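Local coordinates for protein xylan esterase 1 (Thermoanaerobacterium sp. 'JW/SL YS485', PDB 3FCY) that probably removes acetyl groups from xylan and related esters, as a calcium-binding carbohydrate esterase of the alpha/beta hydrolase fold, at residues 255-258 with 259-263; 276-279 with 280-283; 265-268 with 269-273; 30-34 with 35-39. All coordinates share one frame; numbering follows the deposited sequence.

Contact 1: 255-258 with 259-263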
loop_
_atom_site.group_PDB
_atom_site.type_symbol
_atom_site.label_atom_id
_atom_site.label_comp_id
_atom_site.label_asym_id
_atom_site.label_seq_id
_atom_site.Cartn_x
_atom_site.Cartn_y
_atom_site.Cartn_z
ATOM N N ASP A 255 -10.037 15.949 10.303
ATOM C CA ASP A 255 -11.287 15.377 10.804
ATOM C C ASP A 255 -12.187 16.483 11.339
ATOM O O ASP A 255 -13.398 16.489 11.098
ATOM C CB ASP A 255 -11.033 14.377 11.939
ATOM C CG ASP A 255 -10.308 13.120 11.478
ATOM O OD1 ASP A 255 -10.212 12.885 10.256
ATOM O OD2 ASP A 255 -9.843 12.361 12.353
ATOM N N TYR A 256 -11.593 17.414 12.081
ATOM C CA TYR A 256 -12.359 18.513 12.646
ATOM C C TYR A 256 -13.122 19.293 11.579
ATOM O O TYR A 256 -14.334 19.478 11.685
ATOM C CB TYR A 256 -11.458 19.484 13.406
ATOM C CG TYR A 256 -12.256 20.616 13.996
ATOM C CD1 TYR A 256 -12.965 20.447 15.185
ATOM C CD2 TYR A 256 -12.379 21.828 13.321
ATOM C CE1 TYR A 256 -13.781 21.457 15.685
ATOM C CE2 TYR A 256 -13.194 22.845 13.811
ATOM C CZ TYR A 256 -13.891 22.653 14.990
ATOM O OH TYR A 256 -14.700 23.657 15.471
ATOM N N PHE A 257 -12.410 19.765 10.562
ATOM C CA PHE A 257 -13.048 20.526 9.493
ATOM C C PHE A 257 -14.100 19.709 8.744
ATOM O O PHE A 257 -15.193 20.201 8.461
ATOM C CB PHE A 257 -11.992 21.047 8.514
ATOM C CG PHE A 257 -11.312 22.307 8.973
ATOM C CD1 PHE A 257 -11.989 23.524 8.949
ATOM C CD2 PHE A 257 -10.006 22.275 9.460
ATOM C CE1 PHE A 257 -11.374 24.695 9.403
ATOM C CE2 PHE A 257 -9.384 23.440 9.916
ATOM C CZ PHE A 257 -10.070 24.650 9.889
ATOM N N ARG A 258 -13.774 18.462 8.426
ATOM C CA ARG A 258 -14.704 17.600 7.708
ATOM C C ARG A 258 -16.035 17.468 8.440
ATOM O O ARG A 258 -17.101 17.461 7.819
ATOM C CB ARG A 258 -14.094 16.207 7.504
ATOM C CG ARG A 258 -13.055 16.121 6.381
ATOM C CD ARG A 258 -12.357 14.760 6.356
ATOM N NE ARG A 258 -13.257 13.648 6.051
ATOM C CZ ARG A 258 -13.580 13.249 4.821
ATOM N NH1 ARG A 258 -13.077 13.867 3.759
ATOM N NH2 ARG A 258 -14.405 12.225 4.653
ATOM N N LEU A 259 -15.968 17.384 9.764
ATOM C CA LEU A 259 -17.164 17.213 10.576
ATOM C C LEU A 259 -17.841 18.479 11.075
ATOM O O LEU A 259 -19.067 18.544 11.127
ATOM C CB LEU A 259 -16.840 16.340 11.787
ATOM C CG LEU A 259 -16.393 14.903 11.527
ATOM C CD1 LEU A 259 -15.776 14.330 12.801
ATOM C CD2 LEU A 259 -17.581 14.071 11.078
ATOM N N PHE A 260 -17.046 19.480 11.437
ATOM C CA PHE A 260 -17.582 20.709 12.008
ATOM C C PHE A 260 -17.509 21.986 11.178
ATOM O O PHE A 260 -18.122 22.989 11.538
ATOM C CB PHE A 260 -16.920 20.924 13.370
ATOM C CG PHE A 260 -17.070 19.746 14.289
ATOM C CD1 PHE A 260 -18.299 19.461 14.877
ATOM C CD2 PHE A 260 -16.006 18.878 14.509
ATOM C CE1 PHE A 260 -18.469 18.320 15.672
ATOM C CE2 PHE A 260 -16.162 17.738 15.300
ATOM C CZ PHE A 260 -17.396 17.456 15.881
ATOM N N ASP A 261 -16.773 21.964 10.077
ATOM C CA ASP A 261 -16.674 23.147 9.227
ATOM C C ASP A 261 -16.191 22.698 7.857
ATOM O O ASP A 261 -15.123 23.100 7.395
ATOM C CB ASP A 261 -15.703 24.160 9.847
ATOM C CG ASP A 261 -15.713 25.499 9.126
ATOM O OD1 ASP A 261 -16.785 25.889 8.613
ATOM O OD2 ASP A 261 -14.655 26.169 9.085
ATOM N N PRO A 262 -16.992 21.860 7.182
ATOM C CA PRO A 262 -16.678 21.318 5.857
ATOM C C PRO A 262 -16.321 22.323 4.773
ATOM O O PRO A 262 -15.476 22.038 3.926
ATOM C CB PRO A 262 -17.920 20.494 5.517
ATOM C CG PRO A 262 -19.009 21.213 6.237
ATOM C CD PRO A 262 -18.362 21.487 7.577
ATOM N N ARG A 263 -16.947 23.493 4.785
ATOM C CA ARG A 263 -16.627 24.483 3.765
ATOM C C ARG A 263 -15.690 25.575 4.265
ATOM O O ARG A 263 -15.498 26.600 3.605
ATOM C CB ARG A 263 -17.907 25.086 3.182
ATOM C CG ARG A 263 -18.769 24.044 2.471
ATOM C CD ARG A 263 -19.699 24.665 1.442
ATOM N NE ARG A 263 -20.519 25.735 2.000
ATOM C CZ ARG A 263 -21.338 25.592 3.037
ATOM N NH1 ARG A 263 -21.454 24.417 3.642
ATOM N NH2 ARG A 263 -22.050 26.627 3.463
#

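Contact 2: 276-279 with 280-283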
loop_
_atom_site.group_PDB
_atom_site.type_symbol
_atom_site.label_atom_id
_atom_site.label_comp_id
_atom_site.label_asym_id
_atom_site.label_seq_id
_atom_site.Cartn_x
_atom_site.Cartn_y
_atom_site.Cartn_z
ATOM N N TYR A 276 -3.178 29.306 20.269
ATOM C CA TYR A 276 -2.899 29.306 21.701
ATOM C C TYR A 276 -1.978 28.166 22.106
ATOM O O TYR A 276 -1.234 28.278 23.086
ATOM C CB TYR A 276 -4.194 29.191 22.507
ATOM C CG TYR A 276 -5.034 30.442 22.526
ATOM C CD1 TYR A 276 -4.543 31.630 23.075
ATOM C CD2 TYR A 276 -6.330 30.436 22.020
ATOM C CE1 TYR A 276 -5.333 32.783 23.121
ATOM C CE2 TYR A 276 -7.123 31.578 22.058
ATOM C CZ TYR A 276 -6.620 32.746 22.611
ATOM O OH TYR A 276 -7.413 33.870 22.645
ATOM N N ILE A 277 -2.035 27.064 21.363
ATOM C CA ILE A 277 -1.204 25.910 21.680
ATOM C C ILE A 277 -0.207 25.583 20.577
ATOM O O ILE A 277 0.193 24.430 20.403
ATOM C CB ILE A 277 -2.074 24.664 21.987
ATOM C CG1 ILE A 277 -2.975 24.333 20.793
ATOM C CG2 ILE A 277 -2.922 24.928 23.230
ATOM C CD1 ILE A 277 -3.791 23.065 20.979
ATOM N N ASP A 278 0.182 26.615 19.834
ATOM C CA ASP A 278 1.153 26.491 18.753
ATOM C C ASP A 278 2.496 26.847 19.388
ATOM O O ASP A 278 2.748 28.022 19.681
ATOM C CB ASP A 278 0.819 27.495 17.642
ATOM C CG ASP A 278 1.757 27.393 16.452
ATOM O OD1 ASP A 278 2.856 26.825 16.603
ATOM O OD2 ASP A 278 1.397 27.895 15.366
ATOM N N VAL A 279 3.353 25.852 19.610
ATOM C CA VAL A 279 4.647 26.107 20.242
ATOM C C VAL A 279 5.506 27.161 19.553
ATOM O O VAL A 279 6.362 27.779 20.193
ATOM C CB VAL A 279 5.490 24.812 20.397
ATOM C CG1 VAL A 279 4.780 23.848 21.331
ATOM C CG2 VAL A 279 5.748 24.173 19.037
ATOM N N LYS A 280 5.289 27.384 18.260
ATOM C CA LYS A 280 6.080 28.391 17.567
ATOM C C LYS A 280 5.743 29.765 18.145
ATOM O O LYS A 280 6.529 30.702 18.014
ATOM C CB LYS A 280 5.802 28.375 16.059
ATOM C CG LYS A 280 4.740 29.362 15.608
ATOM C CD LYS A 280 4.541 29.320 14.106
ATOM C CE LYS A 280 3.617 30.437 13.653
ATOM N NZ LYS A 280 2.347 30.457 14.431
ATOM N N ASN A 281 4.578 29.884 18.783
ATOM C CA ASN A 281 4.167 31.158 19.374
ATOM C C ASN A 281 4.746 31.334 20.778
ATOM O O ASN A 281 4.992 32.456 21.221
ATOM C CB ASN A 281 2.638 31.276 19.438
ATOM C CG ASN A 281 1.994 31.425 18.063
ATOM O OD1 ASN A 281 2.602 31.946 17.130
ATOM N ND2 ASN A 281 0.747 30.983 17.943
ATOM N N LEU A 282 4.958 30.225 21.477
ATOM C CA LEU A 282 5.522 30.259 22.822
ATOM C C LEU A 282 7.045 30.359 22.759
ATOM O O LEU A 282 7.687 30.848 23.687
ATOM C CB LEU A 282 5.141 28.985 23.586
ATOM C CG LEU A 282 3.713 28.836 24.114
ATOM C CD1 LEU A 282 3.499 27.428 24.664
ATOM C CD2 LEU A 282 3.478 29.877 25.203
ATOM N N ALA A 283 7.608 29.892 21.651
ATOM C CA ALA A 283 9.049 29.864 21.439
ATOM C C ALA A 283 9.823 31.120 21.836
ATOM O O ALA A 283 10.948 31.020 22.324
ATOM C CB ALA A 283 9.343 29.521 19.985
#

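Contact 3: 265-268 with 269-273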
loop_
_atom_site.group_PDB
_atom_site.type_symbol
_atom_site.label_atom_id
_atom_site.label_comp_id
_atom_site.label_asym_id
_atom_site.label_seq_id
_atom_site.Cartn_x
_atom_site.Cartn_y
_atom_site.Cartn_z
ATOM N N GLU A 265 -15.851 27.825 6.762
ATOM C CA GLU A 265 -16.429 29.135 7.008
ATOM C C GLU A 265 -15.867 29.742 8.291
ATOM O O GLU A 265 -16.008 30.939 8.528
ATOM C CB GLU A 265 -17.953 29.021 7.097
ATOM C CG GLU A 265 -18.612 28.696 5.765
ATOM C CD GLU A 265 -20.113 28.509 5.876
ATOM O OE1 GLU A 265 -20.793 28.540 4.827
ATOM O OE2 GLU A 265 -20.613 28.320 7.006
ATOM N N ARG A 266 -15.225 28.913 9.110
ATOM C CA ARG A 266 -14.641 29.379 10.369
ATOM C C ARG A 266 -13.145 29.070 10.422
ATOM O O ARG A 266 -12.554 28.989 11.494
ATOM C CB ARG A 266 -15.347 28.708 11.552
ATOM C CG ARG A 266 -16.854 28.924 11.569
ATOM C CD ARG A 266 -17.508 28.271 12.774
ATOM N NE ARG A 266 -17.385 26.814 12.766
ATOM C CZ ARG A 266 -16.652 26.115 13.628
ATOM N NH1 ARG A 266 -15.962 26.735 14.577
ATOM N NH2 ARG A 266 -16.632 24.788 13.559
ATOM N N GLU A 267 -12.540 28.913 9.251
ATOM C CA GLU A 267 -11.124 28.587 9.141
ATOM C C GLU A 267 -10.182 29.473 9.954
ATOM O O GLU A 267 -9.412 28.972 10.776
ATOM C CB GLU A 267 -10.703 28.617 7.672
ATOM C CG GLU A 267 -9.250 28.245 7.443
ATOM C CD GLU A 267 -8.908 28.184 5.977
ATOM O OE1 GLU A 267 -9.513 27.353 5.265
ATOM O OE2 GLU A 267 -8.038 28.964 5.533
ATOM N N ASN A 268 -10.238 30.784 9.732
ATOM C CA ASN A 268 -9.356 31.695 10.456
ATOM C C ASN A 268 -9.552 31.625 11.966
ATOM O O ASN A 268 -8.581 31.680 12.722
ATOM C CB ASN A 268 -9.546 33.139 9.978
ATOM C CG ASN A 268 -8.537 34.087 10.602
ATOM O OD1 ASN A 268 -7.327 33.866 10.517
ATOM N ND2 ASN A 268 -9.027 35.144 11.234
ATOM N N GLU A 269 -10.798 31.500 12.408
ATOM C CA GLU A 269 -11.075 31.419 13.838
ATOM C C GLU A 269 -10.537 30.113 14.418
ATOM O O GLU A 269 -10.053 30.076 15.548
ATOM C CB GLU A 269 -12.577 31.491 14.107
ATOM C CG GLU A 269 -13.264 32.732 13.574
ATOM C CD GLU A 269 -14.710 32.812 14.026
ATOM O OE1 GLU A 269 -15.420 31.785 13.923
ATOM O OE2 GLU A 269 -15.138 33.897 14.481
ATOM N N VAL A 270 -10.638 29.039 13.642
ATOM C CA VAL A 270 -10.158 27.740 14.090
ATOM C C VAL A 270 -8.643 27.751 14.272
ATOM O O VAL A 270 -8.136 27.398 15.337
ATOM C CB VAL A 270 -10.548 26.627 13.087
ATOM C CG1 VAL A 270 -9.887 25.310 13.476
ATOM C CG2 VAL A 270 -12.061 26.462 13.072
ATOM N N PHE A 271 -7.921 28.166 13.235
ATOM C CA PHE A 271 -6.470 28.200 13.322
ATOM C C PHE A 271 -5.948 29.248 14.298
ATOM O O PHE A 271 -4.884 29.070 14.883
ATOM C CB PHE A 271 -5.854 28.391 11.936
ATOM C CG PHE A 271 -5.881 27.147 11.096
ATOM C CD1 PHE A 271 -6.713 27.051 9.983
ATOM C CD2 PHE A 271 -5.092 26.052 11.438
ATOM C CE1 PHE A 271 -6.759 25.880 9.226
ATOM C CE2 PHE A 271 -5.133 24.876 10.687
ATOM C CZ PHE A 271 -5.968 24.790 9.580
ATOM N N THR A 272 -6.693 30.334 14.484
ATOM C CA THR A 272 -6.273 31.367 15.425
ATOM C C THR A 272 -6.372 30.789 16.830
ATOM O O THR A 272 -5.487 30.989 17.661
ATOM C CB THR A 272 -7.168 32.627 15.335
ATOM O OG1 THR A 272 -7.003 33.239 14.047
ATOM C CG2 THR A 272 -6.797 33.631 16.418
ATOM N N LYS A 273 -7.456 30.067 17.091
ATOM C CA LYS A 273 -7.654 29.453 18.395
ATOM C C LYS A 273 -6.566 28.408 18.644
ATOM O O LYS A 273 -6.054 28.284 19.763
ATOM C CB LYS A 273 -9.037 28.816 18.471
ATOM C CG LYS A 273 -9.457 28.444 19.875
ATOM C CD LYS A 273 -10.946 28.154 19.922
ATOM C CE LYS A 273 -11.408 27.826 21.331
ATOM N NZ LYS A 273 -12.879 27.594 21.356
HETATM O O HOH W 1 -15.335 29.588 15.451
#

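Contact 4: 30-34 with 35-39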
loop_
_atom_site.group_PDB
_atom_site.type_symbol
_atom_site.label_atom_id
_atom_site.label_comp_id
_atom_site.label_asym_id
_atom_site.label_seq_id
_atom_site.Cartn_x
_atom_site.Cartn_y
_atom_site.Cartn_z
ATOM N N PHE A 30 8.226 17.879 -0.857
ATOM C CA PHE A 30 6.880 18.110 -0.266
ATOM C C PHE A 30 6.891 19.352 0.624
ATOM O O PHE A 30 5.871 19.708 1.218
ATOM C CB PHE A 30 6.437 16.883 0.539
ATOM C CG PHE A 30 7.294 16.599 1.743
ATOM C CD1 PHE A 30 7.089 17.283 2.939
ATOM C CD2 PHE A 30 8.313 15.651 1.678
ATOM C CE1 PHE A 30 7.887 17.029 4.055
ATOM C CE2 PHE A 30 9.118 15.388 2.790
ATOM C CZ PHE A 30 8.902 16.080 3.981
ATOM N N ASP A 31 8.052 19.997 0.717
ATOM C CA ASP A 31 8.202 21.218 1.506
ATOM C C ASP A 31 9.257 22.099 0.835
ATOM O O ASP A 31 10.003 21.632 -0.025
ATOM C CB ASP A 31 8.637 20.900 2.941
ATOM C CG ASP A 31 8.157 21.945 3.940
ATOM O OD1 ASP A 31 8.127 23.142 3.585
ATOM O OD2 ASP A 31 7.813 21.575 5.082
ATOM N N MET A 32 9.320 23.366 1.231
ATOM C CA MET A 32 10.278 24.304 0.652
ATOM C C MET A 32 11.733 23.871 0.848
ATOM O O MET A 32 12.049 23.114 1.765
ATOM C CB MET A 32 10.067 25.698 1.251
ATOM C CG MET A 32 10.167 25.748 2.770
ATOM S SD MET A 32 9.967 27.419 3.430
ATOM C CE MET A 32 8.175 27.569 3.469
ATOM N N PRO A 33 12.638 24.347 -0.023
ATOM C CA PRO A 33 14.058 23.996 0.078
ATOM C C PRO A 33 14.694 24.563 1.345
ATOM O O PRO A 33 14.245 25.582 1.873
ATOM C CB PRO A 33 14.651 24.594 -1.195
ATOM C CG PRO A 33 13.788 25.805 -1.423
ATOM C CD PRO A 33 12.403 25.258 -1.160
ATOM N N LEU A 34 15.740 23.896 1.825
ATOM C CA LEU A 34 16.441 24.313 3.039
ATOM C C LEU A 34 16.749 25.806 3.057
ATOM O O LEU A 34 16.579 26.472 4.080
ATOM C CB LEU A 34 17.744 23.519 3.189
ATOM C CG LEU A 34 18.563 23.786 4.453
ATOM C CD1 LEU A 34 17.720 23.483 5.689
ATOM C CD2 LEU A 34 19.815 22.925 4.438
ATOM N N GLN A 35 17.203 26.327 1.920
ATOM C CA GLN A 35 17.533 27.742 1.797
ATOM C C GLN A 35 16.395 28.614 2.317
ATOM O O GLN A 35 16.624 29.612 3.003
ATOM C CB GLN A 35 17.828 28.084 0.329
ATOM C CG GLN A 35 16.750 27.605 -0.645
ATOM C CD GLN A 35 17.052 27.952 -2.099
ATOM O OE1 GLN A 35 18.099 27.580 -2.638
ATOM N NE2 GLN A 35 16.127 28.661 -2.744
ATOM N N LYS A 36 15.163 28.229 1.999
ATOM C CA LYS A 36 13.999 28.993 2.430
ATOM C C LYS A 36 13.492 28.605 3.822
ATOM O O LYS A 36 12.878 29.419 4.511
ATOM C CB LYS A 36 12.893 28.868 1.380
ATOM C CG LYS A 36 13.290 29.525 0.064
ATOM C CD LYS A 36 12.283 29.300 -1.046
ATOM C CE LYS A 36 12.772 29.944 -2.341
ATOM N NZ LYS A 36 11.904 29.618 -3.509
ATOM N N LEU A 37 13.752 27.368 4.238
ATOM C CA LEU A 37 13.337 26.921 5.566
ATOM C C LEU A 37 14.019 27.821 6.589
ATOM O O LEU A 37 13.400 28.284 7.544
ATOM C CB LEU A 37 13.765 25.470 5.809
ATOM C CG LEU A 37 13.064 24.376 5.007
ATOM C CD1 LEU A 37 13.773 23.047 5.232
ATOM C CD2 LEU A 37 11.606 24.288 5.433
ATOM N N ARG A 38 15.307 28.069 6.361
ATOM C CA ARG A 38 16.121 28.910 7.236
ATOM C C ARG A 38 15.467 30.260 7.534
ATOM O O ARG A 38 15.670 30.829 8.603
ATOM C CB ARG A 38 17.486 29.163 6.588
ATOM C CG ARG A 38 18.269 27.918 6.193
ATOM C CD ARG A 38 18.957 27.284 7.382
ATOM N NE ARG A 38 19.901 26.242 6.977
ATOM C CZ ARG A 38 20.559 25.464 7.831
ATOM N NH1 ARG A 38 20.376 25.610 9.136
ATOM N NH2 ARG A 38 21.393 24.536 7.380
ATOM N N GLU A 39 14.684 30.768 6.586
ATOM C CA GLU A 39 14.031 32.068 6.742
ATOM C C GLU A 39 12.547 32.012 7.116
ATOM O O GLU A 39 11.965 33.019 7.512
ATOM C CB GLU A 39 14.183 32.860 5.444
ATOM C CG GLU A 39 15.581 32.819 4.858
ATOM C CD GLU A 39 16.355 34.093 5.103
ATOM O OE1 GLU A 39 16.634 34.419 6.280
ATOM O OE2 GLU A 39 16.681 34.773 4.106
#

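Contact 1: 255-258 with 259-263
Phe260 N donates to Tyr256 O at 2.7 Å, and Leu259 N to Asp255 O at 3.0 Å, so the last turn of helix 251-260 keeps its regular i to i+4 bonding. Asp261 N then approaches Phe257 O, although the position of that oxygen is less certain. The turn also joins two aromatic side chains. Tyr256, with CG anti to its N (chi1 -180°), brings its ring alongside Phe260, whose CB sits over one face, 4.1 Å from the centroid, in a CH-pi contact; beside it Tyr256 CD1 meets Phe260 CD2 at 3.5 Å, the planes 35° apart. The buried Tyr256 hydroxyl is satisfied by Asp169 and the guanidinium of Arg266. An alanine in place of Tyr256 removes the ring next to Phe260 CB, and would probably open a gap there and leave Asp169 and Arg266 without the hydroxyl they share. Asp261 lies alongside Phe257, OD2 3.6 Å from CE1, yet its oxygens serve the backbone: OD2 accepts from Arg266 N and OD1 from Glu265 N. Asp255 OD1 pairs with Gln251, and Arg258 bridges to Glu328 of a second subunit. This is a helix C-terminus followed by a proline, Pro262, which having no N-H suits a place just past the helix.

Contact 2: 276-279 with 280-283
Asp278 and Lys280 are held together twice, by a salt bridge and by a capping hydrogen bond. In the salt bridge, Lys280 NZ lies 2.9 Å from Asp278 OD2, coming from above the carboxylate plane, 55° out of it. The lysine chain runs past the acid and turns only at its last bond (chi4 -52°), which swings the ammonium back over the carboxylate; its chi1 of 94° is off the staggered values. NZ also reaches Asn281 OD1 at 3.1 Å and Asn44 O, so three oxygens surround a buried positive charge. A leucine in place of Lys280 would probably leave Asp278 OD2 and Asn281 OD1 without their common donor and the buried carboxylate without its counter-charge.

Among the hydrogen bonds, Lys280 N donates to Asp278 OD1 at 3.0 Å, an oxygen that also accepts from Asp236 N. Backbone bonds follow, Asn281 N to Asp278 O at 2.8 Å and Ala283 N to Val279 O at 2.9 Å, while Asn281 ND2 reaches back to Gly275 O and sits 3.5 Å from Asp278 CB.

Apolar packing seats the turn in the core: Val279 and Leu282 both rest on Phe181 of helix 176-192, with Leu215 against Val279 and Ala216 and Ala219 against Leu282, as suits branched side chains in a core. An aspartate accepting from the N-H two residues on is an Asx turn at an N-cap, here opening the short helix 279-282 that precedes strand 289-295 of the alpha/beta hydrolase sheet.

Contact 3: 265-268 with 269-273
Arg266 holds the N-cap position of helix 267-274, and its O accepts from Val270 N at 2.9 Å to begin the regular bonding. Its side chain meets Glu269 through a water, which lies in the guanidinium plane at its edge, accepting from Arg266 NH1 at 3.0 Å and donating to Glu269 OE1 at 2.7 Å. No direct ion pair forms: Arg266 NH1 and Glu269 OE1 are 5.1 Å apart, although OE1 lies 3.9 Å from Arg266 CB, and the two planar groups stand 68° to each other. NH2 turns instead to Tyr256 OH and Phe260 O in the preceding helix.

Glu267 comes next. Its O receives Phe271 N in a nearly straight bond (176°), while its CG, anti to N (chi1 -178°), lies at the edge of the Phe271 ring, in its plane, 3.8 Å from CD1. The carboxylate goes on to His264 ND1, so an acid with an aliphatic stem suits the place.

Asn268 O takes two donors from Thr272, OG1 at 2.6 Å and N, which reach it from opposite faces of the carbonyl plane. A threonine hydroxyl is thereby satisfied within the helix itself. The chemistry implies a two-sided helix: Val270 and Phe271 are buried, whereas Asn268 and Glu269 face solvent, where water rather than a direct ion pair links Glu269 to its arginine.

Contact 4: 30-34 with 35-39
Met32 and Leu37 cross obliquely at the start of the short helix 34-37, whose N-cap position is taken by Pro33. Met32 CG, placed between N and the carbonyl carbon (chi1 57°), presses on Leu37 CD2 at 3.4 Å, closer than ordinary van der Waals contact, and SD lies near the Lys36 backbone. The proline ring stands obliquely to two neighbours, with Pro33 CG 3.6 Å from Gln35 CG and 3.8 Å from Lys36 CD; the Gln35 chain lies along the ring as far as its amide, while Lys36 sends its ammonium away. Leu34 meets Leu37 at about a right angle, CD1 to CD1 4.0 Å. The same Leu34 CD1 lies over one face of the Arg38 guanidinium, brought there by the bend at chi2 (-79°), and Leu34 CD2 is 3.7 Å from Arg38 NH2.

Leu37 is the buried member, and it packs onward against Ser304 and Phe307 of helix 303-310. Asp31, whose side chain is about 8 Å from that of Asp298, a predicted charge-relay residue, is hydrogen-bonded to Ser304 OG and salt-bridged to Arg239. Pro33 O is a double acceptor, with Lys36 N at 2.8 Å above the carbonyl plane and Leu37 N at 3.0 Å within it.

Following the chain from its N terminus, contact 4 comes first, then contacts 1, 3 and 2. Each closes only one helical turn, so they stand in series; none encloses or crosses another. Contact 4 starts the modelled chain beside helix 303-310, and lies about 29 Å, centre to centre, from contact 1. Contact 1 ends helix 251-260 and contact 3 opens helix 267-274; these two touch, with the ring of Phe257 packing on that of Phe271. Contact 2 follows contact 3 directly in sequence and carries the chain inward, its centre about 11 Å from that of the chain, to helices packed by the central sheet. Contact 1 alone of the four meets neighbouring subunits.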